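Local coordinates for uncharacterized ACR, COG1565 superfamily (Burkholderia thailandensis, PDB 4F3N), which is of unknown function but belongs to the S-adenosylmethionine-dependent methyltransferase superfamily and may methylate protein arginine symmetrically, at residues Leu47-Leu61 with Tyr320-Leu334. Residues are numbered along the deposited sequence; the frame is centred on the assembly and turned at random.
Sequences LPVPGPDALAQSEAL and YRHRAHGDPFVYPGL. With SO4 (sulfate ion), chain B.
The carbonyl oxygen of P332 takes a 2.7 Å hydrogen bond from S58 OG and, from the same residue, a CA-H...O contact. The hydroxyl leaves the first turns of helix 52-71 toward the type II turn Y331-L334, its OG lying opposite the backbone N (chi1 -176°), and its bond meets the carbonyl 24° out of plane. Here the N-terminal arm and its helix pack on the turn between strands 317-319 and 324-325 and on the loop that runs from strand 324-325 to strand 336-342, in a protein of the methyltransferase superfamily; P332 also touches Y81 and V85 of helix 78-87. One turn further along, L61 lays CD2 against the peptide between P332 and G333, 3.5 Å from G333 N. Ahead of the helix, P50 is the wedge: its CD sits over one face of the Y331 ring in a CH-pi contact, 3.6 Å from the centroid, while its CG presses on L334 CD1 at a tight 3.4 Å. Y320 OH donates to P48 O over 2.7 Å, coming from above the carbonyl plane, and L47 CD1 rests beside Y320 CD2. Farther out along the arm, P48 CB lies over one face of the R321 guanidinium, whose NE and NH2 each hold an oxygen of a sulfate, probably from the crystallisation liquor. The remaining nitrogen, R321 NH1, reaches the arm through one water, which accepts from it and donates to V49 O at 2.7 Å.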
loop_
_atom_site.group_PDB
_atom_site.type_symbol
_atom_site.label_atom_id
_atom_site.label_comp_id
_atom_site.label_asym_id
_atom_site.label_seq_id
_atom_site.Cartn_x
_atom_site.Cartn_y
_atom_site.Cartn_z
ATOM N N LEU A 47 -17.102 -0.143 -21.482
ATOM C CA LEU A 47 -16.782 -1.037 -20.414
ATOM C C LEU A 47 -16.877 -2.457 -20.930
ATOM O O LEU A 47 -17.976 -2.931 -21.126
ATOM C CB LEU A 47 -17.780 -0.807 -19.295
ATOM C CG LEU A 47 -17.476 -1.486 -17.990
ATOM C CD1 LEU A 47 -16.262 -0.774 -17.381
ATOM C CD2 LEU A 47 -18.698 -1.410 -17.067
ATOM N N PRO A 48 -15.733 -3.117 -21.172
ATOM C CA PRO A 48 -15.744 -4.500 -21.684
ATOM C C PRO A 48 -16.442 -5.456 -20.731
ATOM O O PRO A 48 -16.372 -5.299 -19.491
ATOM C CB PRO A 48 -14.271 -4.838 -21.789
ATOM C CG PRO A 48 -13.611 -3.523 -21.983
ATOM C CD PRO A 48 -14.354 -2.605 -21.080
ATOM N N VAL A 49 -17.164 -6.402 -21.305
ATOM C CA VAL A 49 -17.864 -7.407 -20.548
ATOM C C VAL A 49 -16.927 -8.582 -20.321
ATOM O O VAL A 49 -16.321 -9.089 -21.284
ATOM C CB VAL A 49 -19.091 -7.874 -21.326
ATOM C CG1 VAL A 49 -19.803 -8.981 -20.572
ATOM C CG2 VAL A 49 -20.001 -6.676 -21.604
ATOM N N PRO A 50 -16.799 -9.048 -19.062
ATOM C CA PRO A 50 -15.917 -10.212 -18.826
ATOM C C PRO A 50 -16.441 -11.504 -19.441
ATOM O O PRO A 50 -17.627 -11.615 -19.724
ATOM C CB PRO A 50 -15.917 -10.389 -17.288
ATOM C CG PRO A 50 -16.736 -9.289 -16.741
ATOM C CD PRO A 50 -17.441 -8.546 -17.827
ATOM N N GLY A 51 -15.555 -12.479 -19.560
ATOM C CA GLY A 51 -15.918 -13.825 -19.975
ATOM C C GLY A 51 -16.905 -14.512 -19.044
ATOM O O GLY A 51 -17.096 -14.087 -17.891
ATOM N N PRO A 52 -17.543 -15.596 -19.525
ATOM C CA PRO A 52 -18.564 -16.260 -18.742
ATOM C C PRO A 52 -18.125 -16.642 -17.317
ATOM O O PRO A 52 -18.902 -16.483 -16.382
ATOM C CB PRO A 52 -18.851 -17.525 -19.563
ATOM C CG PRO A 52 -18.608 -17.085 -20.960
ATOM C CD PRO A 52 -17.383 -16.226 -20.859
ATOM N N ASP A 53 -16.917 -17.156 -17.164
ATOM C CA ASP A 53 -16.503 -17.686 -15.858
ATOM C C ASP A 53 -16.245 -16.547 -14.854
ATOM O O ASP A 53 -16.716 -16.613 -13.701
ATOM C CB ASP A 53 -15.305 -18.606 -16.011
ATOM C CG ASP A 53 -15.622 -19.849 -16.855
ATOM O OD1 ASP A 53 -16.824 -20.184 -17.059
ATOM O OD2 ASP A 53 -14.648 -20.524 -17.268
ATOM N N ALA A 54 -15.540 -15.509 -15.298
ATOM C CA ALA A 54 -15.335 -14.287 -14.497
ATOM C C ALA A 54 -16.662 -13.602 -14.169
ATOM O O ALA A 54 -16.897 -13.149 -13.041
ATOM C CB ALA A 54 -14.417 -13.303 -15.225
ATOM N N LEU A 55 -17.554 -13.510 -15.142
ATOM C CA LEU A 55 -18.846 -12.890 -14.884
ATOM C C LEU A 55 -19.621 -13.677 -13.805
ATOM O O LEU A 55 -20.191 -13.078 -12.908
ATOM C CB LEU A 55 -19.657 -12.810 -16.177
ATOM C CG LEU A 55 -20.942 -12.018 -16.178
ATOM C CD1 LEU A 55 -20.675 -10.603 -15.665
ATOM C CD2 LEU A 55 -21.502 -12.016 -17.601
ATOM N N ALA A 56 -19.621 -15.009 -13.884
ATOM C CA ALA A 56 -20.321 -15.828 -12.896
ATOM C C ALA A 56 -19.762 -15.581 -11.496
ATOM O O ALA A 56 -20.520 -15.514 -10.499
ATOM C CB ALA A 56 -20.184 -17.316 -13.248
ATOM N N GLN A 57 -18.444 -15.501 -11.410
ATOM C CA GLN A 57 -17.780 -15.192 -10.153
ATOM C C GLN A 57 -18.188 -13.818 -9.587
ATOM O O GLN A 57 -18.559 -13.682 -8.408
ATOM C CB GLN A 57 -16.258 -15.194 -10.342
ATOM C CG GLN A 57 -15.512 -14.625 -9.145
ATOM C CD GLN A 57 -14.020 -14.534 -9.355
ATOM O OE1 GLN A 57 -13.452 -13.426 -9.536
ATOM N NE2 GLN A 57 -13.358 -15.672 -9.258
ATOM N N SER A 58 -18.115 -12.809 -10.447
ATOM C CA SER A 58 -18.491 -11.452 -10.038
ATOM C C SER A 58 -19.961 -11.404 -9.627
ATOM O O SER A 58 -20.323 -10.765 -8.640
ATOM C CB SER A 58 -18.227 -10.457 -11.177
ATOM O OG SER A 58 -18.481 -9.130 -10.795
ATOM N N GLU A 59 -20.832 -12.062 -10.396
ATOM C CA GLU A 59 -22.262 -12.087 -10.032
ATOM C C GLU A 59 -22.530 -12.764 -8.684
ATOM O O GLU A 59 -23.376 -12.274 -7.907
ATOM C CB GLU A 59 -23.084 -12.695 -11.174
ATOM C CG GLU A 59 -23.051 -11.802 -12.395
ATOM C CD GLU A 59 -23.682 -12.430 -13.639
ATOM O OE1 GLU A 59 -23.610 -13.667 -13.812
ATOM O OE2 GLU A 59 -24.243 -11.676 -14.473
ATOM N N ALA A 60 -21.800 -13.851 -8.366
ATOM C CA ALA A 60 -21.976 -14.550 -7.096
ATOM C C ALA A 60 -21.531 -13.617 -5.967
ATOM O O ALA A 60 -22.218 -13.483 -4.924
ATOM C CB ALA A 60 -21.200 -15.868 -7.068
ATOM N N LEU A 61 -20.392 -12.962 -6.185
ATOM C CA LEU A 61 -19.857 -12.062 -5.165
ATOM C C LEU A 61 -20.843 -10.944 -4.937
ATOM O O LEU A 61 -21.153 -10.635 -3.790
ATOM C CB LEU A 61 -18.500 -11.504 -5.557
ATOM C CG LEU A 61 -17.915 -10.451 -4.629
ATOM C CD1 LEU A 61 -17.667 -11.040 -3.245
ATOM C CD2 LEU A 61 -16.618 -9.963 -5.309
ATOM N N TYR A 320 -10.050 -1.257 -13.792
ATOM C CA TYR A 320 -10.688 -2.390 -14.440
ATOM C C TYR A 320 -10.046 -2.558 -15.820
ATOM O O TYR A 320 -10.163 -1.667 -16.663
ATOM C CB TYR A 320 -12.189 -2.145 -14.546
ATOM C CG TYR A 320 -12.931 -3.243 -15.292
ATOM C CD1 TYR A 320 -12.929 -4.541 -14.832
ATOM C CD2 TYR A 320 -13.573 -2.984 -16.497
ATOM C CE1 TYR A 320 -13.588 -5.564 -15.518
ATOM C CE2 TYR A 320 -14.236 -3.991 -17.171
ATOM C CZ TYR A 320 -14.223 -5.282 -16.707
ATOM O OH TYR A 320 -14.898 -6.299 -17.413
ATOM N N ARG A 321 -9.386 -3.703 -16.012
ATOM C CA ARG A 321 -8.633 -3.991 -17.246
ATOM C C ARG A 321 -7.695 -2.808 -17.511
ATOM O O ARG A 321 -7.726 -2.189 -18.583
ATOM C CB ARG A 321 -9.570 -4.241 -18.417
ATOM C CG ARG A 321 -10.534 -5.400 -18.177
ATOM C CD ARG A 321 -11.647 -5.383 -19.190
ATOM N NE ARG A 321 -11.267 -5.897 -20.516
ATOM C CZ ARG A 321 -11.559 -7.115 -20.997
ATOM N NH1 ARG A 321 -12.214 -8.007 -20.266
ATOM N NH2 ARG A 321 -11.204 -7.443 -22.247
ATOM N N HIS A 322 -6.924 -2.468 -16.484
ATOM C CA HIS A 322 -6.019 -1.324 -16.522
ATOM C C HIS A 322 -6.668 -0.136 -17.211
ATOM O O HIS A 322 -6.177 0.372 -18.224
ATOM C CB HIS A 322 -4.698 -1.739 -17.186
ATOM N N ARG A 323 -7.830 0.263 -16.692
ATOM C CA ARG A 323 -8.480 1.524 -17.021
ATOM C C ARG A 323 -8.889 2.124 -15.672
ATOM O O ARG A 323 -9.622 1.491 -14.912
ATOM C CB ARG A 323 -9.708 1.320 -17.897
ATOM N N ALA A 324 -8.375 3.315 -15.377
ATOM C CA ALA A 324 -8.648 4.037 -14.123
ATOM C C ALA A 324 -9.997 4.721 -14.189
ATOM O O ALA A 324 -10.322 5.377 -15.166
ATOM C CB ALA A 324 -7.561 5.082 -13.867
ATOM N N HIS A 325 -10.820 4.559 -13.156
ATOM C CA HIS A 325 -12.124 5.215 -13.123
ATOM C C HIS A 325 -12.662 5.206 -11.699
ATOM O O HIS A 325 -12.140 4.517 -10.852
ATOM C CB HIS A 325 -13.098 4.516 -14.041
ATOM C CG HIS A 325 -13.460 3.167 -13.549
ATOM N ND1 HIS A 325 -14.597 2.949 -12.839
ATOM C CD2 HIS A 325 -12.750 1.979 -13.534
ATOM C CE1 HIS A 325 -14.642 1.657 -12.468
ATOM N NE2 HIS A 325 -13.510 1.063 -12.875
ATOM N N GLY A 326 -13.738 5.943 -11.451
ATOM C CA GLY A 326 -14.146 6.224 -10.076
ATOM C C GLY A 326 -15.138 5.282 -9.447
ATOM O O GLY A 326 -15.460 5.468 -8.288
ATOM N N ASP A 327 -15.660 4.310 -10.196
ATOM C CA ASP A 327 -16.858 3.583 -9.760
ATOM C C ASP A 327 -16.534 2.224 -9.150
ATOM O O ASP A 327 -16.268 1.258 -9.855
ATOM C CB ASP A 327 -17.817 3.411 -10.935
ATOM C CG ASP A 327 -19.131 2.775 -10.539
ATOM O OD1 ASP A 327 -19.299 2.416 -9.358
ATOM O OD2 ASP A 327 -19.996 2.649 -11.417
ATOM N N PRO A 328 -16.617 2.102 -7.805
ATOM C CA PRO A 328 -16.298 0.826 -7.190
ATOM C C PRO A 328 -17.342 -0.294 -7.336
ATOM O O PRO A 328 -17.081 -1.392 -6.877
ATOM C CB PRO A 328 -16.177 1.185 -5.715
ATOM C CG PRO A 328 -17.159 2.258 -5.555
ATOM C CD PRO A 328 -17.036 3.094 -6.802
ATOM N N PHE A 329 -18.485 -0.019 -7.971
ATOM C CA PHE A 329 -19.559 -0.975 -8.127
ATOM C C PHE A 329 -19.459 -1.693 -9.481
ATOM O O PHE A 329 -20.205 -2.621 -9.753
ATOM C CB PHE A 329 -20.896 -0.231 -7.995
ATOM C CG PHE A 329 -21.038 0.488 -6.683
ATOM C CD1 PHE A 329 -20.690 -0.153 -5.491
ATOM C CD2 PHE A 329 -21.475 1.770 -6.642
ATOM C CE1 PHE A 329 -20.783 0.501 -4.262
ATOM C CE2 PHE A 329 -21.601 2.427 -5.433
ATOM C CZ PHE A 329 -21.239 1.798 -4.259
ATOM N N VAL A 330 -18.493 -1.302 -10.298
ATOM C CA VAL A 330 -18.180 -2.070 -11.546
ATOM C C VAL A 330 -17.607 -3.465 -11.205
ATOM O O VAL A 330 -16.664 -3.596 -10.409
ATOM C CB VAL A 330 -17.212 -1.274 -12.454
ATOM C CG1 VAL A 330 -16.607 -2.169 -13.556
ATOM C CG2 VAL A 330 -17.910 -0.038 -13.029
ATOM N N TYR A 331 -18.188 -4.490 -11.811
ATOM C CA TYR A 331 -17.753 -5.882 -11.714
ATOM C C TYR A 331 -17.024 -6.226 -10.408
ATOM O O TYR A 331 -15.806 -6.413 -10.408
ATOM C CB TYR A 331 -16.910 -6.266 -12.941
ATOM C CG TYR A 331 -17.709 -6.230 -14.215
ATOM C CD1 TYR A 331 -18.828 -7.052 -14.373
ATOM C CD2 TYR A 331 -17.394 -5.340 -15.232
ATOM C CE1 TYR A 331 -19.599 -6.990 -15.525
ATOM C CE2 TYR A 331 -18.153 -5.281 -16.391
ATOM C CZ TYR A 331 -19.264 -6.087 -16.514
ATOM O OH TYR A 331 -20.011 -6.047 -17.683
ATOM N N PRO A 332 -17.773 -6.287 -9.290
ATOM C CA PRO A 332 -17.177 -6.708 -8.026
ATOM C C PRO A 332 -16.307 -7.971 -8.175
ATOM O O PRO A 332 -16.740 -8.968 -8.748
ATOM C CB PRO A 332 -18.390 -6.997 -7.133
ATOM C CG PRO A 332 -19.429 -6.084 -7.641
ATOM C CD PRO A 332 -19.219 -6.028 -9.153
ATOM N N GLY A 333 -15.105 -7.905 -7.652
ATOM C CA GLY A 333 -14.191 -9.045 -7.704
ATOM C C GLY A 333 -13.266 -9.013 -8.904
ATOM O O GLY A 333 -12.289 -9.794 -8.947
ATOM N N LEU A 334 -13.562 -8.185 -9.915
ATOM C CA LEU A 334 -12.766 -8.163 -11.150
ATOM C C LEU A 334 -11.977 -6.878 -11.350
ATOM O O LEU A 334 -11.292 -6.709 -12.363
ATOM C CB LEU A 334 -13.647 -8.407 -12.376
ATOM C CG LEU A 334 -14.526 -9.652 -12.342
ATOM C CD1 LEU A 334 -15.320 -9.765 -13.657
ATOM C CD2 LEU A 334 -13.701 -10.917 -12.099
HETATM S S SO4 B . -9.135 -4.753 -23.271
HETATM O O1 SO4 B . -10.516 -5.122 -23.706
HETATM O O2 SO4 B . -8.552 -3.714 -24.151
HETATM O O3 SO4 B . -9.236 -4.228 -21.876
HETATM O O4 SO4 B . -8.213 -5.927 -23.273
HETATM O O HOH W 1 -13.728 -9.912 -21.481
#